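Local coordinates for YPM (Yersinia pseudotuberculosis, PDB 1PM4), which acts as a bacterial superantigen, a probably secreted mitogen expected to stimulate T cells, and adopts a compact jelly-roll fold, at residues A[17-25]-A[109-118]; A[46-55]-A[82-92]. All coordinates share one frame; numbering follows the deposited sequence. Where two conformers were deposited one is given.

Contact 1 (A[17-25]-A[109-118]); sequences GEVCIIGNK and EDSDVLTKCP
I21 and V113 form a single backbone bridge between strand 18-23 and the C-terminal segment 109-118: L114 N donates to C20 O at 2.8 Å, and I22 N to D112 O with an N-H...O angle of 163°. Past this bridge the segment 109-118 diverges from the strand, and a water spans the gap, accepting from C20 N and donating to L114 O. The covalent tie follows, a disulfide of 2.0 Å between C20 SG and C117 SG with chi3 109°. L114 packs beside it, its two methyls divided: CD1 lies 3.9 Å from C20 CB, while CD2 meets I22 CG2, the two side chains crossing at about a right angle. At the other end K25 NZ bridges two acids. D112 OD1, 2.6 Å from K25 NZ, is approached almost head-on along its C-O bond, whereas E109 OE1 is reached at 3.1 Å from above its carboxylate plane. The lysine chain gets there by bending at chi3 (124°) and chi4. D112 OD2 accepts from E109 N and bonds the Y9 hydroxyl, so both aspartate oxygens are gripped, which would probably favour its charged form. Disulfide and bridge together pin the jelly roll's C-terminal tail to edge strand 18-23. V19 and I21 turn inward onto strands 6-13 and 96-103 of the facing sheet, and strand 84-90 flanks strand 18-23 through backbone hydrogen bonds such as I21 with W86.

Contact 2 (A[46-55]-A[82-92]); sequences DMTLILLRNV and LSWIWKIKNNS
L51 and W86 meet at the apolar centre, where L51 CD1 sits over one face of the indole, 4.0 Å from the centroid of the six-membered ring and 18° off its normal. The leucine's CG is anti to its own backbone nitrogen (chi1 175°), and the same CD1 methyl also touches W84 CB at 3.8 Å. L49 CD1 continues the row, reaching W86 CB and I88 CG1, and M47 SD lies against I88 CG2. On the other face of the sheet L52 CD1 packs on I85 CG2.

Between these faces the strands run antiparallel, with axes 4.7 Å apart at closest approach. T48 with K89, I50 with K87 and L52 with I85 are hydrogen-bonded pairs, each with two N-H...O bonds; L49-I88 and L51-W86 are non-hydrogen-bonded pairs that alternate with them. From the middle of the strand, on the L52 and I85 face, K87 NZ forms a salt bridge with E75 of the second subunit.

At one end R53 runs alongside W84, its guanidinium plane turned 81° from the ring. R53 NH1 donates to L82 O at 3.1 Å; the oxygen lies near the guanidinium plane, but the donor stands above the carbonyl plane. R53 NE is salt-bridged to D76.

At the opposite end the N91 amide carries the polar edge. N91 ND2 donates to T48 OG1 at 3.0 Å, nearly straight (176°), and also to D46 OD1, which it meets from above the carboxylate plane. N91 N donates to D46 O, and N90 OD1 accepts from S92 N in an Asx turn.

With W84 and W86 facing strand 32-39 of the other sheet, this antiparallel pair forms the middle of one sheet of the jelly-roll sandwich.

Contacts 1 and 2 have centres 10 Å apart and join in one four-stranded antiparallel sheet, ordered 18-23, 84-90, 47-54, 59-67. Strands 18-23 and 84-90 are neighbours in it, so contact 2 supplies the interior pair and contact 1 fastens the C-terminal segment to the outermost strand 18-23. V19 O lies 2.8 Å from I88 N, and N24 ND2 is equally far from L82 O, both probable hydrogen bonds. Along the chain the segments come as 17-25, 46-55, 82-92 and 109-118, contact 2 nested within contact 1. The disulfide thereby ties the chain's end to its early part at the sheet's edge, closing in sequence a loop that contains the central strands.

Contact 1 (A[17-25]-A[109-118])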
ATOM      1  N   GLY A  17      24.016   4.412   0.367  1.00  7.82           N
ATOM      2  CA  GLY A  17      23.495   5.545   1.101  1.00  8.73           C
ATOM      3  C   GLY A  17      21.971   5.671   0.992  1.00  9.21           C
ATOM      4  O   GLY A  17      21.306   5.023   0.124  1.00  7.97           O
ATOM      5  N   GLU A  18      21.408   6.498   1.860  1.00  7.90           N
ATOM      6  CA  GLU A  18      20.000   6.825   1.789  1.00  9.63           C
ATOM      7  C   GLU A  18      19.874   8.331   1.889  1.00 10.50           C
ATOM      8  O   GLU A  18      20.597   8.944   2.714  1.00 14.89           O
ATOM      9  CB  GLU A  18      19.161   6.115   2.828  0.60 10.62           C
ATOM     10  CG  GLU A  18      19.627   6.211   4.249  0.60 11.98           C
ATOM     11  CD  GLU A  18      18.710   5.523   5.252  0.60 10.37           C
ATOM     12  OE1 GLU A  18      18.363   4.366   4.950  0.60 17.68           O
ATOM     13  OE2 GLU A  18      18.439   6.052   6.371  0.60  5.82           O
ATOM     14  N   VAL A  19      19.004   8.924   1.097  1.00 10.35           N
ATOM     15  CA  VAL A  19      18.782  10.361   1.103  1.00  9.80           C
ATOM     16  C   VAL A  19      17.283  10.571   1.175  1.00 10.13           C
ATOM     17  O   VAL A  19      16.542   9.917   0.423  1.00  9.61           O
ATOM     18  CB  VAL A  19      19.342  10.995  -0.195  1.00 10.07           C
ATOM     19  CG1 VAL A  19      18.862  12.433  -0.311  1.00 12.13           C
ATOM     20  CG2 VAL A  19      20.885  10.979  -0.219  1.00 11.77           C
ATOM     21  N   CYS A  20      16.816  11.428   2.112  1.00  8.80           N
ATOM     22  CA  CYS A  20      15.408  11.707   2.256  1.00  8.48           C
ATOM     23  C   CYS A  20      15.098  13.166   1.932  1.00  8.12           C
ATOM     24  O   CYS A  20      15.842  14.084   2.370  1.00  9.76           O
ATOM     25  CB  CYS A  20      14.925  11.376   3.672  1.00  8.38           C
ATOM     26  SG  CYS A  20      14.694   9.636   3.973  1.00  9.22           S
ATOM     27  N   ILE A  21      14.024  13.351   1.181  1.00  7.98           N
ATOM     28  CA  ILE A  21      13.595  14.647   0.694  1.00  9.39           C
ATOM     29  C   ILE A  21      12.165  14.847   1.187  1.00 10.06           C
ATOM     30  O   ILE A  21      11.283  14.009   0.980  1.00 10.20           O
ATOM     31  CB  ILE A  21      13.731  14.736  -0.855  1.00  8.17           C
ATOM     32  CG1 ILE A  21      15.212  14.602  -1.228  1.00 10.01           C
ATOM     33  CG2 ILE A  21      13.134  16.081  -1.387  1.00 11.38           C
ATOM     34  CD1 ILE A  21      15.476  14.634  -2.664  1.00 11.19           C
ATOM     35  N   ILE A  22      11.960  15.939   1.911  1.00 10.45           N
ATOM     36  CA  ILE A  22      10.644  16.212   2.478  1.00 11.14           C
ATOM     37  C   ILE A  22       9.801  17.144   1.546  1.00 11.69           C
ATOM     38  O   ILE A  22      10.314  18.011   0.887  1.00 13.18           O
ATOM     39  CB  ILE A  22      10.785  16.817   3.886  1.00 11.96           C
ATOM     40  CG1 ILE A  22       9.449  16.902   4.600  1.00 14.08           C
ATOM     41  CG2 ILE A  22      11.357  18.148   3.848  1.00 10.90           C
ATOM     42  CD1 ILE A  22       9.691  16.936   6.138  1.00 17.58           C
ATOM     43  N   GLY A  23       8.519  16.932   1.603  1.00 13.41           N
ATOM     44  CA  GLY A  23       7.538  17.739   0.875  1.00 15.62           C
ATOM     45  C   GLY A  23       6.472  18.216   1.815  1.00 16.66           C
ATOM     46  O   GLY A  23       6.124  17.531   2.783  1.00 15.17           O
ATOM     47  N   ASN A  24       5.911  19.373   1.478  1.00 18.75           N
ATOM     48  CA  ASN A  24       4.851  19.987   2.266  1.00 21.47           C
ATOM     49  C   ASN A  24       5.192  20.062   3.761  1.00 22.91           C
ATOM     50  O   ASN A  24       4.425  19.610   4.599  1.00 20.72           O
ATOM     51  CB  ASN A  24       3.532  19.254   2.060  1.00 21.48           C
ATOM     52  CG  ASN A  24       2.388  19.985   2.706  1.00 22.44           C
ATOM     53  OD1 ASN A  24       2.418  21.203   2.742  1.00 29.79           O
ATOM     54  ND2 ASN A  24       1.404  19.274   3.221  1.00 20.96           N
ATOM     55  N   LYS A  25       6.361  20.610   4.072  1.00 25.70           N
ATOM     56  CA  LYS A  25       6.986  20.298   5.367  1.00 28.17           C
ATOM     57  C   LYS A  25       6.161  20.917   6.545  1.00 31.64           C
ATOM     58  O   LYS A  25       5.945  20.264   7.589  1.00 32.86           O
ATOM     59  CB  LYS A  25       8.503  20.619   5.371  1.00 27.63           C
ATOM     60  CG  LYS A  25       8.959  21.909   4.652  1.00 29.15           C
ATOM     61  CD  LYS A  25      10.444  22.261   5.003  1.00 30.44           C
ATOM     62  CE  LYS A  25      11.359  22.412   3.786  1.00 30.27           C
ATOM     63  NZ  LYS A  25      10.744  23.285   2.702  1.00 29.57           N
ATOM     64  N   GLU A 109      13.237  23.965  -2.294  1.00 22.72           N
ATOM     65  CA  GLU A 109      14.125  24.654  -1.378  1.00 22.91           C
ATOM     66  C   GLU A 109      15.246  23.704  -0.979  1.00 21.96           C
ATOM     67  O   GLU A 109      15.032  22.524  -0.932  1.00 18.26           O
ATOM     68  CB  GLU A 109      13.329  25.080  -0.141  1.00 23.80           C
ATOM     69  CG  GLU A 109      12.262  26.132  -0.484  1.00 28.31           C
ATOM     70  CD  GLU A 109      11.533  26.716   0.723  1.00 33.07           C
ATOM     71  OE1 GLU A 109      11.586  26.113   1.817  1.00 36.32           O
ATOM     72  OE2 GLU A 109      10.918  27.806   0.572  1.00 39.68           O
ATOM     73  N   ASP A 110      16.440  24.246  -0.729  1.00 21.28           N
ATOM     74  CA  ASP A 110      17.581  23.474  -0.252  1.00 22.60           C
ATOM     75  C   ASP A 110      17.244  22.633   0.974  1.00 21.29           C
ATOM     76  O   ASP A 110      17.635  21.463   1.051  1.00 20.75           O
ATOM     77  CB  ASP A 110      18.742  24.403   0.092  1.00 24.27           C
ATOM     78  CG  ASP A 110      19.468  24.919  -1.152  1.00 28.87           C
ATOM     79  OD1 ASP A 110      18.935  24.755  -2.281  1.00 29.95           O
ATOM     80  OD2 ASP A 110      20.594  25.480  -1.072  1.00 34.68           O
ATOM     81  N   SER A 111      16.450  23.214   1.864  1.00 18.94           N
ATOM     82  CA  SER A 111      16.119  22.566   3.124  1.00 18.38           C
ATOM     83  C   SER A 111      15.191  21.341   2.921  1.00 16.07           C
ATOM     84  O   SER A 111      14.929  20.622   3.855  1.00 15.35           O
ATOM     85  CB  SER A 111      15.530  23.605   4.107  1.00 17.82           C
ATOM     86  OG  SER A 111      14.278  24.037   3.683  1.00 18.87           O
ATOM     87  N   ASP A 112      14.723  21.097   1.692  1.00 13.97           N
ATOM     88  CA  ASP A 112      13.894  19.928   1.444  1.00 12.43           C
ATOM     89  C   ASP A 112      14.741  18.660   1.593  1.00 10.81           C
ATOM     90  O   ASP A 112      14.189  17.630   1.859  1.00 10.40           O
ATOM     91  CB  ASP A 112      13.236  19.938   0.049  1.00 12.00           C
ATOM     92  CG  ASP A 112      12.306  21.131  -0.196  1.00 16.45           C
ATOM     93  OD1 ASP A 112      11.831  21.818   0.783  1.00 15.22           O
ATOM     94  OD2 ASP A 112      11.956  21.443  -1.360  1.00 16.01           O
ATOM     95  N   VAL A 113      16.037  18.756   1.308  1.00 11.59           N
ATOM     96  CA  VAL A 113      16.971  17.618   1.455  1.00 11.80           C
ATOM     97  C   VAL A 113      17.302  17.488   2.918  1.00 11.98           C
ATOM     98  O   VAL A 113      17.971  18.347   3.513  1.00 12.37           O
ATOM     99  CB  VAL A 113      18.237  17.753   0.594  1.00 11.53           C
ATOM    100  CG1 VAL A 113      19.046  16.476   0.709  1.00 14.79           C
ATOM    101  CG2 VAL A 113      17.825  17.932  -0.864  1.00 13.84           C
ATOM    102  N   LEU A 114      16.744  16.461   3.530  1.00 11.31           N
ATOM    103  CA  LEU A 114      16.911  16.221   4.949  1.00  9.88           C
ATOM    104  C   LEU A 114      18.311  15.766   5.266  1.00 11.79           C
ATOM    105  O   LEU A 114      19.003  15.083   4.466  1.00 11.98           O
ATOM    106  CB  LEU A 114      15.933  15.146   5.453  1.00 10.56           C
ATOM    107  CG  LEU A 114      14.473  15.560   5.321  1.00  9.21           C
ATOM    108  CD1 LEU A 114      13.656  14.389   5.802  1.00 13.56           C
ATOM    109  CD2 LEU A 114      14.111  16.904   6.097  1.00 12.38           C
ATOM    110  N   THR A 115      18.769  16.139   6.447  1.00 11.93           N
ATOM    111  CA  THR A 115      20.040  15.620   6.887  1.00 12.83           C
ATOM    112  C   THR A 115      19.945  14.192   7.321  1.00 12.85           C
ATOM    113  O   THR A 115      20.956  13.484   7.351  1.00 15.41           O
ATOM    114  CB  THR A 115      20.661  16.433   8.059  1.00 13.16           C
ATOM    115  OG1 THR A 115      19.784  16.390   9.188  1.00 13.91           O
ATOM    116  CG2 THR A 115      20.856  17.826   7.723  1.00 15.09           C
ATOM    117  N   LYS A 116      18.747  13.741   7.668  1.00 12.81           N
ATOM    118  CA  LYS A 116      18.552  12.409   8.128  1.00 14.80           C
ATOM    119  C   LYS A 116      17.197  11.836   7.778  1.00 13.87           C
ATOM    120  O   LYS A 116      16.212  12.579   7.730  1.00 15.12           O
ATOM    121  CB  LYS A 116      18.806  12.351   9.626  1.00 14.89           C
ATOM    122  CG  LYS A 116      17.728  12.918  10.496  1.00 20.54           C
ATOM    123  CD  LYS A 116      18.043  12.476  12.041  1.00 26.12           C
ATOM    124  CE  LYS A 116      17.773  10.939  12.298  1.00 27.15           C
ATOM    125  NZ  LYS A 116      19.022  10.030  12.579  1.00 28.11           N
ATOM    126  N   CYS A 117      17.123  10.541   7.480  1.00 12.54           N
ATOM    127  CA  CYS A 117      15.853   9.906   7.243  1.00 12.45           C
ATOM    128  C   CYS A 117      15.259   9.499   8.594  1.00 14.88           C
ATOM    129  O   CYS A 117      15.994   9.235   9.549  1.00 13.49           O
ATOM    130  CB  CYS A 117      16.044   8.606   6.435  1.00 14.59           C
ATOM    131  SG  CYS A 117      16.415   8.942   4.700  1.00 11.34           S
ATOM    132  N   PRO A 118      13.966   9.315   8.691  1.00 18.75           N
ATOM    133  CA  PRO A 118      13.461   8.799   9.993  1.00 21.71           C
ATOM    134  C   PRO A 118      14.126   7.444  10.445  1.00 24.00           C
ATOM    135  O   PRO A 118      14.616   6.607   9.626  1.00 26.17           O
ATOM    136  CB  PRO A 118      11.947   8.734   9.798  1.00 23.03           C
ATOM    137  CG  PRO A 118      11.674   9.637   8.535  1.00 22.14           C
ATOM    138  CD  PRO A 118      12.905   9.517   7.689  1.00 19.31           C
TER
HETATM  139  O   HOH W   1      18.669  12.272   4.033  1.00 26.60           O
HETATM  140  O   HOH W   2       8.766  20.494   1.793  1.00 43.79           O

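Contact 2 (A[46-55]-A[82-92])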
ATOM      1  N   ASP A  46      20.939   1.045  -9.333  1.00  9.53           N
ATOM      2  CA  ASP A  46      20.023   0.165  -8.650  1.00 10.77           C
ATOM      3  C   ASP A  46      19.546   0.861  -7.370  1.00 10.35           C
ATOM      4  O   ASP A  46      20.347   0.971  -6.394  1.00  9.58           O
ATOM      5  CB  ASP A  46      20.740  -1.099  -8.290  1.00 11.84           C
ATOM      6  CG  ASP A  46      19.843  -2.111  -7.642  1.00 15.48           C
ATOM      7  OD1 ASP A  46      18.669  -1.844  -7.308  1.00 11.29           O
ATOM      8  OD2 ASP A  46      20.328  -3.263  -7.439  1.00 17.40           O
ATOM      9  N   MET A  47      18.352   1.497  -7.418  1.00  9.14           N
ATOM     10  CA  MET A  47      17.827   2.328  -6.317  1.00  8.16           C
ATOM     11  C   MET A  47      16.334   2.082  -6.110  1.00  9.74           C
ATOM     12  O   MET A  47      15.597   1.606  -7.005  1.00 12.21           O
ATOM     13  CB  MET A  47      18.015   3.826  -6.636  1.00  7.14           C
ATOM     14  CG  MET A  47      19.449   4.157  -6.881  1.00  7.25           C
ATOM     15  SD  MET A  47      19.512   5.994  -7.214  1.00 12.98           S
ATOM     16  CE  MET A  47      21.144   6.090  -7.822  1.00 16.60           C
ATOM     17  N   THR A  48      15.914   2.326  -4.883  1.00  6.97           N
ATOM     18  CA  THR A  48      14.533   2.235  -4.508  1.00  9.21           C
ATOM     19  C   THR A  48      14.030   3.535  -3.999  1.00  9.01           C
ATOM     20  O   THR A  48      14.723   4.217  -3.282  1.00  5.98           O
ATOM     21  CB  THR A  48      14.389   1.080  -3.435  1.00  9.90           C
ATOM     22  OG1 THR A  48      14.807  -0.173  -4.015  1.00  8.40           O
ATOM     23  CG2 THR A  48      12.927   0.886  -3.013  1.00  9.51           C
ATOM     24  N   LEU A  49      12.824   3.874  -4.414  1.00  7.89           N
ATOM     25  CA  LEU A  49      12.132   5.058  -3.926  1.00  8.66           C
ATOM     26  C   LEU A  49      10.960   4.635  -3.037  1.00  9.32           C
ATOM     27  O   LEU A  49      10.081   3.869  -3.469  1.00 10.33           O
ATOM     28  CB  LEU A  49      11.567   5.799  -5.115  1.00  9.17           C
ATOM     29  CG  LEU A  49      10.788   7.063  -4.798  1.00 10.30           C
ATOM     30  CD1 LEU A  49      11.634   8.166  -4.155  1.00 10.83           C
ATOM     31  CD2 LEU A  49      10.107   7.672  -6.059  1.00 11.72           C
ATOM     32  N   ILE A  50      10.934   5.185  -1.843  1.00  8.39           N
ATOM     33  CA  ILE A  50       9.901   4.862  -0.875  1.00  9.47           C
ATOM     34  C   ILE A  50       9.203   6.154  -0.479  1.00  9.88           C
ATOM     35  O   ILE A  50       9.847   7.145  -0.157  1.00  9.58           O
ATOM     36  CB  ILE A  50      10.494   4.203   0.361  1.00  9.48           C
ATOM     37  CG1 ILE A  50      11.322   2.998  -0.021  1.00 10.23           C
ATOM     38  CG2 ILE A  50       9.372   3.801   1.317  1.00 11.66           C
ATOM     39  CD1 ILE A  50      12.211   2.497   1.138  1.00 16.54           C
ATOM     40  N   LEU A  51       7.870   6.171  -0.582  1.00 10.32           N
ATOM     41  CA  LEU A  51       7.031   7.237  -0.077  1.00 11.55           C
ATOM     42  C   LEU A  51       6.616   6.954   1.353  1.00 11.05           C
ATOM     43  O   LEU A  51       6.016   5.896   1.660  1.00 10.35           O
ATOM     44  CB  LEU A  51       5.793   7.414  -1.000  1.00 11.17           C
ATOM     45  CG  LEU A  51       4.751   8.443  -0.479  1.00 11.65           C
ATOM     46  CD1 LEU A  51       5.308   9.896  -0.199  1.00 11.39           C
ATOM     47  CD2 LEU A  51       3.584   8.487  -1.386  1.00 14.66           C
ATOM     48  N   LEU A  52       7.013   7.861   2.253  1.00 11.54           N
ATOM     49  CA  LEU A  52       6.579   7.795   3.628  1.00 13.52           C
ATOM     50  C   LEU A  52       5.613   8.928   3.947  1.00 14.99           C
ATOM     51  O   LEU A  52       5.767  10.065   3.438  1.00 15.42           O
ATOM     52  CB  LEU A  52       7.765   7.855   4.521  1.00 13.64           C
ATOM     53  CG  LEU A  52       8.941   6.907   4.184  1.00 14.37           C
ATOM     54  CD1 LEU A  52      10.147   7.536   4.807  1.00 17.57           C
ATOM     55  CD2 LEU A  52       8.664   5.639   4.756  1.00 16.90           C
ATOM     56  N   ARG A  53       4.658   8.634   4.820  1.00 17.36           N
ATOM     57  CA  ARG A  53       3.744   9.644   5.352  1.00 20.16           C
ATOM     58  C   ARG A  53       3.824   9.738   6.857  1.00 21.62           C
ATOM     59  O   ARG A  53       4.031   8.737   7.520  1.00 15.46           O
ATOM     60  CB  ARG A  53       2.296   9.403   4.888  1.00 21.53           C
ATOM     61  CG  ARG A  53       1.728  10.727   4.300  1.00 27.79           C
ATOM     62  CD  ARG A  53       0.270  10.747   3.756  1.00 36.29           C
ATOM     63  NE  ARG A  53      -0.062  11.861   2.830  1.00 37.70           N
ATOM     64  CZ  ARG A  53       0.399  13.116   2.915  1.00 41.53           C
ATOM     65  NH1 ARG A  53       1.243  13.489   3.859  1.00 42.92           N
ATOM     66  NH2 ARG A  53       0.019  14.018   2.024  1.00 43.00           N
ATOM     67  N   ASN A  54       3.642  10.937   7.404  1.00 25.14           N
ATOM     68  CA  ASN A  54       3.532  11.077   8.840  1.00 28.41           C
ATOM     69  C   ASN A  54       2.079  10.751   9.212  1.00 30.72           C
ATOM     70  O   ASN A  54       1.142  11.369   8.738  1.00 32.17           O
ATOM     71  CB  ASN A  54       3.928  12.465   9.325  1.00 30.66           C
ATOM     72  CG  ASN A  54       4.385  12.468  10.801  1.00 32.15           C
ATOM     73  OD1 ASN A  54       5.245  13.274  11.230  1.00 36.92           O
ATOM     74  ND2 ASN A  54       3.811  11.545  11.583  1.00 36.09           N
ATOM     75  N   VAL A  55       1.915   9.781  10.076  1.00 33.09           N
ATOM     76  CA  VAL A  55       0.673   8.997  10.155  1.00 35.34           C
ATOM     77  C   VAL A  55      -0.491   9.652  10.933  1.00 36.89           C
ATOM     78  O   VAL A  55      -1.643   9.755  10.413  1.00 37.53           O
ATOM     79  CB  VAL A  55       1.030   7.608  10.708  1.00 35.36           C
ATOM     80  CG1 VAL A  55      -0.168   6.871  11.266  1.00 37.11           C
ATOM     81  CG2 VAL A  55       1.671   6.804   9.592  1.00 36.28           C
ATOM     82  N   LEU A  82      -0.575  17.206   5.676  1.00 29.54           N
ATOM     83  CA  LEU A  82       0.440  16.330   6.189  1.00 28.58           C
ATOM     84  C   LEU A  82       1.620  16.330   5.261  1.00 26.24           C
ATOM     85  O   LEU A  82       1.498  16.551   4.050  1.00 27.08           O
ATOM     86  CB  LEU A  82      -0.094  14.914   6.343  1.00 28.85           C
ATOM     87  CG  LEU A  82      -0.966  14.646   7.582  1.00 31.09           C
ATOM     88  CD1 LEU A  82      -1.297  13.164   7.578  1.00 32.99           C
ATOM     89  CD2 LEU A  82      -0.252  15.034   8.869  1.00 30.46           C
ATOM     90  N   SER A  83       2.769  16.076   5.850  1.00 24.81           N
ATOM     91  CA  SER A  83       3.989  16.106   5.088  1.00 21.63           C
ATOM     92  C   SER A  83       4.296  14.708   4.648  1.00 18.35           C
ATOM     93  O   SER A  83       3.764  13.694   5.139  1.00 17.62           O
ATOM     94  CB  SER A  83       5.142  16.775   5.858  1.00 23.12           C
ATOM     95  OG  SER A  83       5.397  16.089   7.039  1.00 23.99           O
ATOM     96  N   TRP A  84       5.180  14.642   3.675  1.00 15.23           N
ATOM     97  CA  TRP A  84       5.562  13.349   3.136  1.00 14.40           C
ATOM     98  C   TRP A  84       7.056  13.387   2.996  1.00 12.51           C
ATOM     99  O   TRP A  84       7.644  14.469   2.915  1.00  9.53           O
ATOM    100  CB  TRP A  84       4.877  13.124   1.785  1.00 15.12           C
ATOM    101  CG  TRP A  84       5.099  14.105   0.754  1.00 14.44           C
ATOM    102  CD1 TRP A  84       6.133  14.153  -0.098  1.00 16.25           C
ATOM    103  CD2 TRP A  84       4.209  15.195   0.376  1.00 14.47           C
ATOM    104  NE1 TRP A  84       5.981  15.190  -0.975  1.00 16.96           N
ATOM    105  CE2 TRP A  84       4.810  15.859  -0.713  1.00 16.33           C
ATOM    106  CE3 TRP A  84       2.967  15.648   0.847  1.00 18.72           C
ATOM    107  CZ2 TRP A  84       4.235  17.004  -1.346  1.00 17.00           C
ATOM    108  CZ3 TRP A  84       2.368  16.777   0.229  1.00 18.21           C
ATOM    109  CH2 TRP A  84       3.008  17.436  -0.862  1.00 18.20           C
ATOM    110  N   ILE A  85       7.651  12.210   2.933  1.00 11.43           N
ATOM    111  CA  ILE A  85       9.064  12.029   2.594  1.00 11.48           C
ATOM    112  C   ILE A  85       9.238  11.028   1.486  1.00  9.72           C
ATOM    113  O   ILE A  85       8.636   9.913   1.461  1.00 10.40           O
ATOM    114  CB  ILE A  85       9.826  11.574   3.817  1.00 12.50           C
ATOM    115  CG1 ILE A  85       9.978  12.745   4.764  1.00 14.88           C
ATOM    116  CG2 ILE A  85      11.271  10.982   3.482  1.00 13.28           C
ATOM    117  CD1 ILE A  85      10.475  12.238   6.098  1.00 19.37           C
ATOM    118  N   TRP A  86      10.071  11.420   0.538  1.00  9.05           N
ATOM    119  CA  TRP A  86      10.618  10.542  -0.455  1.00  8.77           C
ATOM    120  C   TRP A  86      11.981  10.024   0.054  1.00  9.36           C
ATOM    121  O   TRP A  86      12.893  10.811   0.244  1.00 12.19           O
ATOM    122  CB  TRP A  86      10.876  11.326  -1.737  1.00  9.32           C
ATOM    123  CG  TRP A  86       9.646  11.997  -2.253  1.00  9.24           C
ATOM    124  CD1 TRP A  86       9.483  13.352  -2.355  1.00 11.18           C
ATOM    125  CD2 TRP A  86       8.507  11.399  -2.894  1.00  9.89           C
ATOM    126  NE1 TRP A  86       8.247  13.629  -2.862  1.00 12.82           N
ATOM    127  CE2 TRP A  86       7.624  12.480  -3.248  1.00  9.16           C
ATOM    128  CE3 TRP A  86       8.079  10.112  -3.119  1.00 11.16           C
ATOM    129  CZ2 TRP A  86       6.418  12.289  -3.822  1.00 10.91           C
ATOM    130  CZ3 TRP A  86       6.801   9.914  -3.689  1.00 14.20           C
ATOM    131  CH2 TRP A  86       5.999  11.017  -4.065  1.00 13.22           C
ATOM    132  N   LYS A  87      12.084   8.728   0.300  1.00  9.04           N
ATOM    133  CA  LYS A  87      13.354   8.140   0.660  1.00  8.13           C
ATOM    134  C   LYS A  87      13.970   7.410  -0.528  1.00  8.16           C
ATOM    135  O   LYS A  87      13.330   6.539  -1.114  1.00  7.76           O
ATOM    136  CB  LYS A  87      13.131   7.138   1.789  1.00 10.15           C
ATOM    137  CG  LYS A  87      14.327   6.388   2.197  1.00  8.95           C
ATOM    138  CD  LYS A  87      14.132   5.638   3.531  1.00  9.42           C
ATOM    139  CE  LYS A  87      15.337   4.931   3.919  1.00  9.09           C
ATOM    140  NZ  LYS A  87      15.162   3.955   5.124  1.00 10.83           N
ATOM    141  N   ILE A  88      15.168   7.790  -0.863  1.00  8.04           N
ATOM    142  CA  ILE A  88      15.964   7.225  -1.941  1.00  7.88           C
ATOM    143  C   ILE A  88      16.996   6.338  -1.289  1.00  7.46           C
ATOM    144  O   ILE A  88      17.863   6.828  -0.527  1.00  9.06           O
ATOM    145  CB  ILE A  88      16.715   8.333  -2.767  1.00  7.51           C
ATOM    146  CG1 ILE A  88      15.677   9.302  -3.399  1.00  9.19           C
ATOM    147  CG2 ILE A  88      17.544   7.720  -3.860  1.00  7.53           C
ATOM    148  CD1 ILE A  88      16.240  10.649  -3.847  1.00 12.61           C
ATOM    149  N   LYS A  89      16.963   5.059  -1.643  1.00  8.45           N
ATOM    150  CA  LYS A  89      17.924   4.109  -1.164  1.00  8.44           C
ATOM    151  C   LYS A  89      18.800   3.664  -2.330  1.00  8.19           C
ATOM    152  O   LYS A  89      18.270   3.211  -3.332  1.00  8.14           O
ATOM    153  CB  LYS A  89      17.269   2.913  -0.489  1.00 10.33           C
ATOM    154  CG  LYS A  89      18.271   1.823  -0.015  1.00 15.99           C
ATOM    155  CD  LYS A  89      19.466   2.252   0.924  1.00 21.91           C
ATOM    156  CE  LYS A  89      20.456   1.119   1.267  1.00 26.58           C
ATOM    157  NZ  LYS A  89      21.326   1.249   2.552  1.00 24.81           N
ATOM    158  N   ASN A  90      20.121   3.803  -2.181  1.00  7.20           N
ATOM    159  CA  ASN A  90      21.040   3.244  -3.153  1.00  7.05           C
ATOM    160  C   ASN A  90      21.353   1.796  -2.816  1.00  9.62           C
ATOM    161  O   ASN A  90      21.963   1.517  -1.780  1.00  8.86           O
ATOM    162  CB  ASN A  90      22.295   4.103  -3.250  1.00  6.73           C
ATOM    163  CG  ASN A  90      23.198   3.638  -4.354  1.00  8.01           C
ATOM    164  OD1 ASN A  90      22.823   2.723  -5.110  1.00  6.04           O
ATOM    165  ND2 ASN A  90      24.350   4.249  -4.486  1.00  6.30           N
ATOM    166  N   ASN A  91      20.813   0.864  -3.592  1.00  7.73           N
ATOM    167  CA  ASN A  91      21.019  -0.572  -3.330  1.00  9.32           C
ATOM    168  C   ASN A  91      22.394  -1.049  -3.782  1.00  8.94           C
ATOM    169  O   ASN A  91      22.880  -2.137  -3.379  1.00 10.54           O
ATOM    170  CB  ASN A  91      19.939  -1.321  -4.088  1.00  7.76           C
ATOM    171  CG  ASN A  91      18.562  -0.963  -3.666  1.00  9.20           C
ATOM    172  OD1 ASN A  91      18.276  -0.868  -2.451  1.00 13.73           O
ATOM    173  ND2 ASN A  91      17.680  -0.770  -4.633  1.00  8.74           N
ATOM    174  N   SER A  92      23.017  -0.277  -4.653  1.00  9.77           N
ATOM    175  CA  SER A  92      24.346  -0.570  -5.176  1.00  9.74           C
ATOM    176  C   SER A  92      25.452  -0.011  -4.299  1.00  9.13           C
ATOM    177  O   SER A  92      25.245   0.963  -3.546  1.00  8.36           O
ATOM    178  CB  SER A  92      24.488   0.067  -6.585  1.00 10.87           C
ATOM    179  OG  SER A  92      25.760  -0.067  -7.153  1.00 10.54           O
TER
HETATM  180  O   HOH W   3      22.751   2.924  -7.975  1.00 18.25           O
HETATM  181  O   HOH W   4      15.826  -1.402  -1.336  1.00 30.10           O
HETATM  182  O   HOH W   5      -1.133  17.015   2.575  1.00 39.50           O